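Local atomic coordinates of oligogalacturonate lyase (Vibrio parahaemolyticus RIMD 2210633, PDB entry 3C5M), a protein that probably cleaves oligogalacturonides, small fragments of pectin, by a lyase reaction, and binds a manganese ion within a seven-bladed beta-propeller. Residues 16-21 with 334-338; 127-131 with 189-195; 300-304 with 316-320. All blocks are in the same frame, centred on the assembly; numbering follows the deposited sequence.

Contact 1 of 3, residues 16-21 with 334-338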
ATOM      1  N   ASP A  16      -7.084  22.520  10.666  1.00 43.50           N
ATOM      2  CA  ASP A  16      -5.842  22.858   9.991  1.00 49.39           C
ATOM      3  C   ASP A  16      -5.764  24.371   9.826  1.00 53.37           C
ATOM      4  O   ASP A  16      -6.711  25.003   9.344  1.00 51.81           O
ATOM      5  CB  ASP A  16      -5.781  22.172   8.630  1.00 53.95           C
ATOM      6  CG  ASP A  16      -4.435  22.315   7.975  1.00 51.75           C
ATOM      7  OD1 ASP A  16      -4.159  23.396   7.422  1.00 53.46           O
ATOM      8  OD2 ASP A  16      -3.647  21.346   8.028  1.00 63.70           O
ATOM      9  N   SER A  17      -4.634  24.944  10.233  1.00 52.25           N
ATOM     10  CA  SER A  17      -4.421  26.388  10.160  1.00 56.70           C
ATOM     11  C   SER A  17      -4.423  27.010   8.759  1.00 57.21           C
ATOM     12  O   SER A  17      -4.637  28.217   8.626  1.00 63.48           O
ATOM     13  CB  SER A  17      -3.117  26.755  10.868  1.00 47.51           C
ATOM     14  OG  SER A  17      -2.031  26.086  10.271  1.00 41.75           O
ATOM     15  N   ASP A  18      -4.197  26.201   7.723  1.00 58.24           N
ATOM     16  CA  ASP A  18      -4.161  26.712   6.352  1.00 54.64           C
ATOM     17  C   ASP A  18      -5.389  26.415   5.495  1.00 53.42           C
ATOM     18  O   ASP A  18      -5.669  27.150   4.547  1.00 54.65           O
ATOM     19  CB  ASP A  18      -2.916  26.197   5.610  1.00 61.29           C
ATOM     20  CG  ASP A  18      -1.603  26.723   6.200  1.00 73.75           C
ATOM     21  OD1 ASP A  18      -0.550  26.590   5.530  1.00 68.14           O
ATOM     22  OD2 ASP A  18      -1.619  27.262   7.334  1.00 83.22           O
ATOM     23  N   THR A  19      -6.126  25.356   5.818  1.00 54.14           N
ATOM     24  CA  THR A  19      -7.292  24.989   5.019  1.00 47.85           C
ATOM     25  C   THR A  19      -8.592  24.966   5.801  1.00 47.19           C
ATOM     26  O   THR A  19      -9.676  24.837   5.218  1.00 47.40           O
ATOM     27  CB  THR A  19      -7.096  23.607   4.398  1.00 48.94           C
ATOM     28  OG1 THR A  19      -6.902  22.654   5.447  1.00 46.59           O
ATOM     29  CG2 THR A  19      -5.886  23.595   3.478  1.00 38.15           C
ATOM     30  N   GLN A  20      -8.471  25.087   7.121  1.00 51.03           N
ATOM     31  CA  GLN A  20      -9.618  25.071   8.031  1.00 49.03           C
ATOM     32  C   GLN A  20     -10.269  23.692   8.082  1.00 50.20           C
ATOM     33  O   GLN A  20     -11.231  23.478   8.823  1.00 61.34           O
ATOM     34  CB  GLN A  20     -10.664  26.120   7.616  1.00 44.55           C
ATOM     35  CG  GLN A  20     -10.425  27.528   8.164  1.00 41.27           C
ATOM     36  CD  GLN A  20      -9.026  28.051   7.875  1.00 45.32           C
ATOM     37  OE1 GLN A  20      -8.246  28.311   8.800  1.00 48.03           O
ATOM     38  NE2 GLN A  20      -8.698  28.202   6.591  1.00 31.67           N
ATOM     39  N   VAL A  21      -9.743  22.753   7.302  1.00 48.06           N
ATOM     40  CA  VAL A  21     -10.303  21.408   7.274  1.00 44.36           C
ATOM     41  C   VAL A  21     -10.117  20.699   8.614  1.00 41.95           C
ATOM     42  O   VAL A  21      -9.085  20.849   9.271  1.00 37.94           O
ATOM     43  CB  VAL A  21      -9.662  20.572   6.156  1.00 41.22           C
ATOM     44  CG1 VAL A  21     -10.162  19.149   6.233  1.00 42.09           C
ATOM     45  CG2 VAL A  21      -9.994  21.176   4.808  1.00 27.56           C
ATOM     46  N   LYS A 334      -5.443  21.290  -2.130  1.00 31.42           N
ATOM     47  CA  LYS A 334      -4.866  20.980  -0.827  1.00 30.95           C
ATOM     48  C   LYS A 334      -5.966  20.672   0.166  1.00 31.99           C
ATOM     49  O   LYS A 334      -6.831  21.506   0.391  1.00 27.61           O
ATOM     50  CB  LYS A 334      -4.041  22.151  -0.301  1.00 38.14           C
ATOM     51  CG  LYS A 334      -2.768  22.439  -1.080  1.00 48.65           C
ATOM     52  CD  LYS A 334      -1.907  23.450  -0.322  1.00 49.41           C
ATOM     53  CE  LYS A 334      -0.593  23.754  -1.036  1.00 56.20           C
ATOM     54  NZ  LYS A 334      -0.761  24.427  -2.365  1.00 62.37           N
ATOM     55  N   LEU A 335      -5.932  19.480   0.763  1.00 35.44           N
ATOM     56  CA  LEU A 335      -6.961  19.076   1.733  1.00 44.07           C
ATOM     57  C   LEU A 335      -6.627  19.676   3.086  1.00 44.05           C
ATOM     58  O   LEU A 335      -7.321  20.548   3.599  1.00 46.60           O
ATOM     59  CB  LEU A 335      -7.018  17.546   1.881  1.00 49.77           C
ATOM     60  CG  LEU A 335      -8.358  16.886   2.252  1.00 51.74           C
ATOM     61  CD1 LEU A 335      -8.104  15.497   2.827  1.00 35.32           C
ATOM     62  CD2 LEU A 335      -9.113  17.741   3.246  1.00 55.22           C
ATOM     63  N   CYS A 336      -5.556  19.175   3.672  1.00 45.99           N
ATOM     64  CA  CYS A 336      -5.117  19.663   4.954  1.00 40.55           C
ATOM     65  C   CYS A 336      -3.629  19.484   4.912  1.00 38.12           C
ATOM     66  O   CYS A 336      -3.044  19.325   3.838  1.00 35.00           O
ATOM     67  CB  CYS A 336      -5.723  18.852   6.103  1.00 38.74           C
ATOM     68  SG  CYS A 336      -5.118  17.160   6.224  1.00 41.00           S
ATOM     69  N   LYS A 337      -3.015  19.484   6.079  1.00 38.57           N
ATOM     70  CA  LYS A 337      -1.578  19.362   6.151  1.00 40.07           C
ATOM     71  C   LYS A 337      -1.191  18.150   6.990  1.00 36.17           C
ATOM     72  O   LYS A 337      -1.768  17.926   8.044  1.00 40.41           O
ATOM     73  CB  LYS A 337      -1.034  20.669   6.741  1.00 38.35           C
ATOM     74  CG  LYS A 337       0.446  20.883   6.595  1.00 48.12           C
ATOM     75  CD  LYS A 337       0.834  22.360   6.745  1.00 49.64           C
ATOM     76  CE  LYS A 337       0.516  22.935   8.131  1.00 53.33           C
ATOM     77  NZ  LYS A 337      -0.916  23.331   8.277  1.00 45.03           N
ATOM     78  N   HIS A 338      -0.239  17.353   6.504  1.00 36.95           N
ATOM     79  CA  HIS A 338       0.218  16.179   7.246  1.00 42.79           C
ATOM     80  C   HIS A 338       1.514  16.485   7.987  1.00 40.22           C
ATOM     81  O   HIS A 338       1.793  15.889   9.021  1.00 42.40           O
ATOM     82  CB  HIS A 338       0.399  14.956   6.313  1.00 44.18           C
ATOM     83  CG  HIS A 338       1.486  15.105   5.290  1.00 42.95           C
ATOM     84  ND1 HIS A 338       2.826  15.151   5.620  1.00 39.86           N
ATOM     85  CD2 HIS A 338       1.429  15.203   3.940  1.00 40.84           C
ATOM     86  CE1 HIS A 338       3.545  15.271   4.515  1.00 34.31           C
ATOM     87  NE2 HIS A 338       2.721  15.306   3.481  1.00 26.31           N
TER

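Contact 2 of 3, residues 127-131 with 189-195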
ATOM      1  N   TYR A 127       9.304 -11.815  -0.625  1.00 53.05           N
ATOM      2  CA  TYR A 127       9.582 -10.432  -1.009  1.00 54.16           C
ATOM      3  C   TYR A 127       8.322  -9.695  -1.480  1.00 53.62           C
ATOM      4  O   TYR A 127       7.557 -10.190  -2.325  1.00 60.09           O
ATOM      5  CB  TYR A 127      10.659 -10.406  -2.103  1.00 51.62           C
ATOM      6  CG  TYR A 127      10.922  -9.032  -2.673  1.00 56.98           C
ATOM      7  CD1 TYR A 127      10.184  -8.547  -3.756  1.00 57.66           C
ATOM      8  CD2 TYR A 127      11.893  -8.203  -2.115  1.00 61.08           C
ATOM      9  CE1 TYR A 127      10.405  -7.268  -4.266  1.00 57.30           C
ATOM     10  CE2 TYR A 127      12.120  -6.920  -2.617  1.00 64.00           C
ATOM     11  CZ  TYR A 127      11.370  -6.463  -3.689  1.00 61.54           C
ATOM     12  OH  TYR A 127      11.571  -5.186  -4.162  1.00 69.92           O
ATOM     13  N   GLY A 128       8.114  -8.501  -0.936  1.00 43.65           N
ATOM     14  CA  GLY A 128       6.937  -7.730  -1.291  1.00 39.72           C
ATOM     15  C   GLY A 128       5.794  -7.985  -0.318  1.00 43.57           C
ATOM     16  O   GLY A 128       6.003  -8.503   0.782  1.00 37.05           O
ATOM     17  N   THR A 129       4.582  -7.636  -0.738  1.00 41.65           N
ATOM     18  CA  THR A 129       3.369  -7.793   0.070  1.00 41.96           C
ATOM     19  C   THR A 129       2.320  -8.703  -0.598  1.00 37.47           C
ATOM     20  O   THR A 129       2.009  -8.535  -1.780  1.00 37.48           O
ATOM     21  CB  THR A 129       2.714  -6.416   0.287  1.00 39.99           C
ATOM     22  OG1 THR A 129       3.637  -5.573   0.979  1.00 50.44           O
ATOM     23  CG2 THR A 129       1.416  -6.535   1.070  1.00 38.70           C
ATOM     24  N   TRP A 130       1.775  -9.647   0.159  1.00 26.61           N
ATOM     25  CA  TRP A 130       0.737 -10.524  -0.367  1.00 33.78           C
ATOM     26  C   TRP A 130      -0.533  -9.721  -0.655  1.00 30.98           C
ATOM     27  O   TRP A 130      -0.966  -8.924   0.176  1.00 22.74           O
ATOM     28  CB  TRP A 130       0.380 -11.610   0.638  1.00 30.40           C
ATOM     29  CG  TRP A 130       1.407 -12.634   0.818  1.00 37.90           C
ATOM     30  CD1 TRP A 130       2.390 -12.652   1.752  1.00 39.08           C
ATOM     31  CD2 TRP A 130       1.547 -13.835   0.054  1.00 45.46           C
ATOM     32  NE1 TRP A 130       3.143 -13.799   1.625  1.00 41.91           N
ATOM     33  CE2 TRP A 130       2.648 -14.541   0.587  1.00 41.55           C
ATOM     34  CE3 TRP A 130       0.853 -14.378  -1.037  1.00 39.76           C
ATOM     35  CZ2 TRP A 130       3.065 -15.773   0.074  1.00 45.60           C
ATOM     36  CZ3 TRP A 130       1.265 -15.599  -1.550  1.00 37.79           C
ATOM     37  CH2 TRP A 130       2.365 -16.283  -0.996  1.00 45.95           C
ATOM     38  N   VAL A 131      -1.131  -9.948  -1.822  1.00 26.15           N
ATOM     39  CA  VAL A 131      -2.356  -9.261  -2.215  1.00 28.43           C
ATOM     40  C   VAL A 131      -3.440 -10.285  -2.556  1.00 30.05           C
ATOM     41  O   VAL A 131      -3.285 -11.079  -3.480  1.00 35.77           O
ATOM     42  CB  VAL A 131      -2.110  -8.341  -3.441  1.00 30.37           C
ATOM     43  CG1 VAL A 131      -3.420  -7.719  -3.924  1.00 35.33           C
ATOM     44  CG2 VAL A 131      -1.134  -7.244  -3.071  1.00 29.28           C
ATOM     45  N   TRP A 189      14.710  -9.399 -11.462  1.00 55.10           N
ATOM     46  CA  TRP A 189      14.151  -8.949 -10.189  1.00 52.74           C
ATOM     47  C   TRP A 189      12.691  -8.508 -10.376  1.00 50.99           C
ATOM     48  O   TRP A 189      12.423  -7.446 -10.934  1.00 51.60           O
ATOM     49  CB  TRP A 189      14.985  -7.787  -9.641  1.00 51.64           C
ATOM     50  CG  TRP A 189      14.578  -7.343  -8.260  1.00 50.12           C
ATOM     51  CD1 TRP A 189      13.675  -7.948  -7.437  1.00 39.08           C
ATOM     52  CD2 TRP A 189      15.112  -6.240  -7.526  1.00 44.22           C
ATOM     53  NE1 TRP A 189      13.618  -7.296  -6.239  1.00 38.48           N
ATOM     54  CE2 TRP A 189      14.491  -6.241  -6.264  1.00 37.50           C
ATOM     55  CE3 TRP A 189      16.058  -5.247  -7.812  1.00 47.47           C
ATOM     56  CZ2 TRP A 189      14.787  -5.290  -5.284  1.00 49.54           C
ATOM     57  CZ3 TRP A 189      16.349  -4.303  -6.838  1.00 43.00           C
ATOM     58  CH2 TRP A 189      15.716  -4.332  -5.589  1.00 45.92           C
ATOM     59  N   LEU A 190      11.756  -9.329  -9.904  1.00 49.22           N
ATOM     60  CA  LEU A 190      10.322  -9.053 -10.022  1.00 49.77           C
ATOM     61  C   LEU A 190       9.801  -8.436  -8.731  1.00 49.85           C
ATOM     62  O   LEU A 190      10.477  -8.473  -7.706  1.00 53.19           O
ATOM     63  CB  LEU A 190       9.552 -10.352 -10.284  1.00 44.21           C
ATOM     64  CG  LEU A 190      10.088 -11.215 -11.417  1.00 41.73           C
ATOM     65  CD1 LEU A 190       9.387 -12.551 -11.409  1.00 38.72           C
ATOM     66  CD2 LEU A 190       9.910 -10.491 -12.731  1.00 33.83           C
ATOM     67  N   GLY A 191       8.591  -7.887  -8.773  1.00 40.52           N
ATOM     68  CA  GLY A 191       8.050  -7.303  -7.571  1.00 31.84           C
ATOM     69  C   GLY A 191       6.632  -6.800  -7.688  1.00 36.17           C
ATOM     70  O   GLY A 191       6.025  -6.847  -8.759  1.00 42.38           O
ATOM     71  N   HIS A 192       6.118  -6.329  -6.555  1.00 32.49           N
ATOM     72  CA  HIS A 192       4.777  -5.767  -6.424  1.00 38.39           C
ATOM     73  C   HIS A 192       3.675  -6.503  -7.185  1.00 39.69           C
ATOM     74  O   HIS A 192       3.111  -5.990  -8.162  1.00 38.22           O
ATOM     75  CB  HIS A 192       4.779  -4.288  -6.845  1.00 42.28           C
ATOM     76  CG  HIS A 192       3.519  -3.565  -6.485  1.00 45.33           C
ATOM     77  ND1 HIS A 192       2.959  -2.594  -7.289  1.00 52.01           N
ATOM     78  CD2 HIS A 192       2.702  -3.679  -5.412  1.00 44.88           C
ATOM     79  CE1 HIS A 192       1.853  -2.144  -6.724  1.00 51.52           C
ATOM     80  NE2 HIS A 192       1.673  -2.785  -5.584  1.00 40.34           N
ATOM     81  N   PRO A 193       3.359  -7.725  -6.749  1.00 37.66           N
ATOM     82  CA  PRO A 193       2.316  -8.503  -7.408  1.00 37.30           C
ATOM     83  C   PRO A 193       0.949  -8.016  -6.944  1.00 35.28           C
ATOM     84  O   PRO A 193       0.723  -7.800  -5.751  1.00 36.93           O
ATOM     85  CB  PRO A 193       2.624  -9.929  -6.958  1.00 38.26           C
ATOM     86  CG  PRO A 193       3.129  -9.727  -5.573  1.00 27.68           C
ATOM     87  CD  PRO A 193       4.059  -8.536  -5.741  1.00 43.75           C
ATOM     88  N   ILE A 194       0.037  -7.834  -7.885  1.00 37.17           N
ATOM     89  CA  ILE A 194      -1.290  -7.350  -7.542  1.00 39.85           C
ATOM     90  C   ILE A 194      -2.385  -7.921  -8.413  1.00 36.61           C
ATOM     91  O   ILE A 194      -2.390  -7.749  -9.634  1.00 38.39           O
ATOM     92  CB  ILE A 194      -1.356  -5.807  -7.631  1.00 45.87           C
ATOM     93  CG1 ILE A 194      -0.434  -5.324  -8.751  1.00 42.77           C
ATOM     94  CG2 ILE A 194      -0.973  -5.177  -6.287  1.00 41.74           C
ATOM     95  CD1 ILE A 194      -0.466  -3.833  -8.973  1.00 50.71           C
ATOM     96  N   TYR A 195      -3.317  -8.606  -7.764  1.00 36.45           N
ATOM     97  CA  TYR A 195      -4.467  -9.193  -8.437  1.00 35.84           C
ATOM     98  C   TYR A 195      -5.327  -8.058  -8.973  1.00 36.16           C
ATOM     99  O   TYR A 195      -5.488  -7.034  -8.312  1.00 39.79           O
ATOM    100  CB  TYR A 195      -5.299 -10.001  -7.439  1.00 36.49           C
ATOM    101  CG  TYR A 195      -5.196 -11.494  -7.584  1.00 31.79           C
ATOM    102  CD1 TYR A 195      -4.730 -12.285  -6.530  1.00 34.83           C
ATOM    103  CD2 TYR A 195      -5.586 -12.124  -8.765  1.00 31.30           C
ATOM    104  CE1 TYR A 195      -4.652 -13.674  -6.647  1.00 38.70           C
ATOM    105  CE2 TYR A 195      -5.518 -13.504  -8.896  1.00 38.50           C
ATOM    106  CZ  TYR A 195      -5.049 -14.277  -7.833  1.00 43.61           C
ATOM    107  OH  TYR A 195      -4.973 -15.644  -7.966  1.00 42.80           O
TER

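Contact 3 of 3, residues 300-304 with 316-320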
ATOM      1  N   ASP A 300       0.531  12.484  -1.506  1.00 52.27           N
ATOM      2  CA  ASP A 300       1.478  12.814  -0.451  1.00 48.05           C
ATOM      3  C   ASP A 300       2.446  13.934  -0.771  1.00 48.60           C
ATOM      4  O   ASP A 300       3.459  13.691  -1.423  1.00 59.40           O
ATOM      5  CB  ASP A 300       2.315  11.588  -0.134  1.00 52.53           C
ATOM      6  CG  ASP A 300       1.943  10.975   1.148  1.00 44.10           C
ATOM      7  OD1 ASP A 300       1.486  11.739   2.019  1.00 55.48           O
ATOM      8  OD2 ASP A 300       2.124   9.750   1.287  1.00 37.94           O
ATOM      9  N   GLY A 301       2.172  15.144  -0.306  1.00 52.48           N
ATOM     10  CA  GLY A 301       3.095  16.235  -0.571  1.00 44.68           C
ATOM     11  C   GLY A 301       4.452  15.946   0.057  1.00 41.15           C
ATOM     12  O   GLY A 301       4.529  15.496   1.201  1.00 36.20           O
ATOM     13  N   CYS A 302       5.530  16.205  -0.675  1.00 42.66           N
ATOM     14  CA  CYS A 302       6.865  15.950  -0.150  1.00 46.60           C
ATOM     15  C   CYS A 302       7.882  16.994  -0.585  1.00 53.90           C
ATOM     16  O   CYS A 302       7.517  18.104  -0.976  1.00 58.98           O
ATOM     17  CB  CYS A 302       7.339  14.578  -0.597  1.00 50.96           C
ATOM     18  SG  CYS A 302       7.328  14.413  -2.384  1.00 57.17           S
ATOM     19  N   ASP A 303       9.161  16.630  -0.511  1.00 57.47           N
ATOM     20  CA  ASP A 303      10.257  17.526  -0.881  1.00 59.66           C
ATOM     21  C   ASP A 303      10.604  17.360  -2.347  1.00 64.62           C
ATOM     22  O   ASP A 303      10.630  16.242  -2.858  1.00 69.26           O
ATOM     23  CB  ASP A 303      11.496  17.211  -0.048  1.00 63.59           C
ATOM     24  CG  ASP A 303      11.152  16.762   1.353  1.00 74.10           C
ATOM     25  OD1 ASP A 303      10.448  17.503   2.070  1.00 71.07           O
ATOM     26  OD2 ASP A 303      11.585  15.657   1.745  1.00 86.66           O
ATOM     27  N   ALA A 304      10.893  18.468  -3.023  1.00 67.94           N
ATOM     28  CA  ALA A 304      11.229  18.408  -4.444  1.00 71.79           C
ATOM     29  C   ALA A 304      12.508  17.613  -4.697  1.00 75.64           C
ATOM     30  O   ALA A 304      12.463  16.453  -5.121  1.00 80.89           O
ATOM     31  CB  ALA A 304      11.367  19.815  -5.013  1.00 64.09           C
ATOM     32  N   ILE A 316      13.880  26.486  -2.490  1.00 84.11           N
ATOM     33  CA  ILE A 316      12.476  26.124  -2.656  1.00 82.73           C
ATOM     34  C   ILE A 316      11.780  25.952  -1.299  1.00 82.00           C
ATOM     35  O   ILE A 316      11.972  26.763  -0.393  1.00 83.56           O
ATOM     36  CB  ILE A 316      12.337  24.815  -3.459  1.00 83.55           C
ATOM     37  CG1 ILE A 316      13.226  23.736  -2.830  1.00 84.22           C
ATOM     38  CG2 ILE A 316      12.702  25.060  -4.914  1.00 75.88           C
ATOM     39  CD1 ILE A 316      13.021  22.352  -3.394  1.00 78.53           C
ATOM     40  N   GLU A 317      10.983  24.894  -1.156  1.00 81.04           N
ATOM     41  CA  GLU A 317      10.257  24.641   0.089  1.00 75.12           C
ATOM     42  C   GLU A 317       9.584  23.268   0.097  1.00 72.46           C
ATOM     43  O   GLU A 317       8.918  22.891  -0.865  1.00 72.44           O
ATOM     44  CB  GLU A 317       9.195  25.723   0.287  1.00 74.25           C
ATOM     45  CG  GLU A 317       8.469  25.651   1.617  1.00 80.84           C
ATOM     46  CD  GLU A 317       9.420  25.705   2.804  1.00 79.33           C
ATOM     47  OE1 GLU A 317      10.127  24.703   3.040  1.00 74.92           O
ATOM     48  OE2 GLU A 317       9.464  26.750   3.491  1.00 75.54           O
ATOM     49  N   ASN A 318       9.755  22.526   1.187  1.00 67.43           N
ATOM     50  CA  ASN A 318       9.151  21.203   1.316  1.00 56.50           C
ATOM     51  C   ASN A 318       7.635  21.330   1.454  1.00 57.57           C
ATOM     52  O   ASN A 318       7.135  22.136   2.245  1.00 53.41           O
ATOM     53  CB  ASN A 318       9.741  20.486   2.530  1.00 60.52           C
ATOM     54  CG  ASN A 318      11.204  20.099   2.324  1.00 69.52           C
ATOM     55  OD1 ASN A 318      11.930  19.822   3.285  1.00 66.41           O
ATOM     56  ND2 ASN A 318      11.639  20.064   1.060  1.00 57.48           N
ATOM     57  N   ASP A 319       6.909  20.535   0.673  1.00 51.59           N
ATOM     58  CA  ASP A 319       5.449  20.553   0.684  1.00 36.89           C
ATOM     59  C   ASP A 319       4.873  19.567   1.697  1.00 35.18           C
ATOM     60  O   ASP A 319       4.941  18.360   1.510  1.00 40.53           O
ATOM     61  CB  ASP A 319       4.930  20.224  -0.715  1.00 43.27           C
ATOM     62  CG  ASP A 319       3.417  20.266  -0.808  1.00 40.10           C
ATOM     63  OD1 ASP A 319       2.895  20.178  -1.930  1.00 47.16           O
ATOM     64  OD2 ASP A 319       2.748  20.377   0.234  1.00 50.83           O
ATOM     65  N   PRO A 320       4.293  20.073   2.789  1.00 28.15           N
ATOM     66  CA  PRO A 320       3.725  19.184   3.797  1.00 28.62           C
ATOM     67  C   PRO A 320       2.218  18.977   3.626  1.00 34.67           C
ATOM     68  O   PRO A 320       1.531  18.619   4.579  1.00 36.70           O
ATOM     69  CB  PRO A 320       4.041  19.923   5.085  1.00 35.85           C
ATOM     70  CG  PRO A 320       3.708  21.347   4.683  1.00 24.94           C
ATOM     71  CD  PRO A 320       4.381  21.451   3.308  1.00 32.26           C
TER

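Contact 1 of 3, residues 16-21 with 334-338
Where two propeller blades meet at the rim, a tight hairpin loop can be held to its neighbour by a few polar groups. Asp16 opens the loop and folds it: OD1 forms an Asx turn with Asp18 N (2.8 Å) and also accepts from Thr19 N (3.2 Å). Its other oxygen, OD2, reaches across to Lys337 N at 2.8 Å, a weak hydrogen bond, and the carboxylate forms a salt bridge with Lys337 (OD1 to NZ 3.4 Å). Ser17 OG bonds to Asp18 OD2 (3.2 Å), which lies 4.1 Å from Lys337 NZ, beyond salt-bridge range. Thr19 gives the cleanest cross-link, its OG1 donating to Leu335 O at 2.8 Å. At Gln20, where phi is positive, the chain turns and the CA-to-CB bond points away from 334-338; Val21 then packs CG1 on Leu335 CD2 at 3.5 Å. Asp16 N to Val21 O (3.0 Å) closes the loop. The loop joins strands 12-15 and 22-25, which share a blade with C-terminal strands 364-369 and 376-381, the "Velcro" closure common in beta-propellers, while strand 334-337 edges the preceding blade beside strand 321-326.

Contact 2 of 3, residues 127-131 with 189-195
This is side-by-side packing of two strands from successive blades, each the first of its four-stranded sheet, near the middle of the propeller. Strands 129-131 and 190-195 run almost parallel, at 14°, with axes 6.6 Å apart at closest approach, yet no hydrogen bond crosses between them; side chains fill the gap. Val131 points across it, placing CG2 3.8 Å from Ile194 CG2 and 3.3 Å from Pro193 O, while its own carbonyl O lies at the ring edge of Tyr195, 3.6 Å from CD1. Such an interface illustrates how a beta-propeller is built: each blade is hydrogen-bonded within itself, here 124-132 to 138-145 and 190-196 to 202-207, and meets the next largely through packed side chains. At the other end of the contact Tyr127 fills the space between the segments. The edge of Trp189 is directed at the face of the tyrosine ring in an offset edge-to-face pair, the Tyr127 ring and the five-membered ring of Trp189 having centroids 5.1 Å apart and planes at 61°. Phe158 and Phe161 of helix 155-163 extend this aromatic cluster around Trp189. Between the two ends the chain turns a corner at Gly128, whose backbone angles would press a side chain against the preceding carbonyl. Thr129 follows, its side chain touching Tyr37, Tyr39 and Gln40 and lying about 10 Å from the bound manganese ion.

Contact 3 of 3, residues 300-304 with 316-320
The two segments pass each other in nearly opposite directions, 158° apart from end to end, as the outgoing and returning ends of the connection between strands 296-301 and 321-326. The nearest CA pairs are Asp303 with Asn318 (4.4 Å) and Cys302 with Asp319 (4.9 Å). One hydrogen bond ties them, from Asp319 N to Cys302 O at 3.0 Å with an N-H...O angle of 152°; it is the only one between the segments. The chain leaves strand 296-301 after Gly301, and 316-320 has no regular structure. Gly301 suits its position, because a CB there would lie only 2.8 Å from Asp319 OD2. That carboxylate is engaged on its own side of the pair: OD1 is hydrogen-bonded to Tyr323 OH and OD2 to the backbone N of Phe321. Farther out the contact becomes looser and more exposed. Asp303 and Asn318 sit beside one another, and Ala304 CB touches Ile316 CD1 at 3.4 Å, an apolar contact close to a part of the loop that is not modelled. The CA-to-CB bond of Cys302 points away from 316-320, and its side chain touches Ser286 and Trp342. At the inner end Asp300 also turns away, and its OD2 accepts a hydrogen bond from His355 N and forms a weak one with His287 ND1, two residues of the manganese site. The pair is thus the base of the excursion between the second and third strands of an antiparallel propeller blade, with a second-shell aspartate next to the metal ligands.

Contact 1 opens and closes the series along the chain; inside its long loop contact 2 precedes contact 3. Contacts 1 and 3 share the blade of strands 285-290, 296-301, 321-326 and 334-337; their centres are about 15 Å apart, and they touch through two probable hydrogen bonds, His338 N with Pro320 O and His338 NE2 with Gly301 O, both at 2.9 Å. Contact 2 lies on the opposite side of the chain's centre, about 34 Å from contact 1 and about 28 Å from contact 3, between centres. Together they sample three levels of propeller construction: packing between inner strands, a connection within one blade, and the junction beside the blade in which the N-terminal region completes the ring.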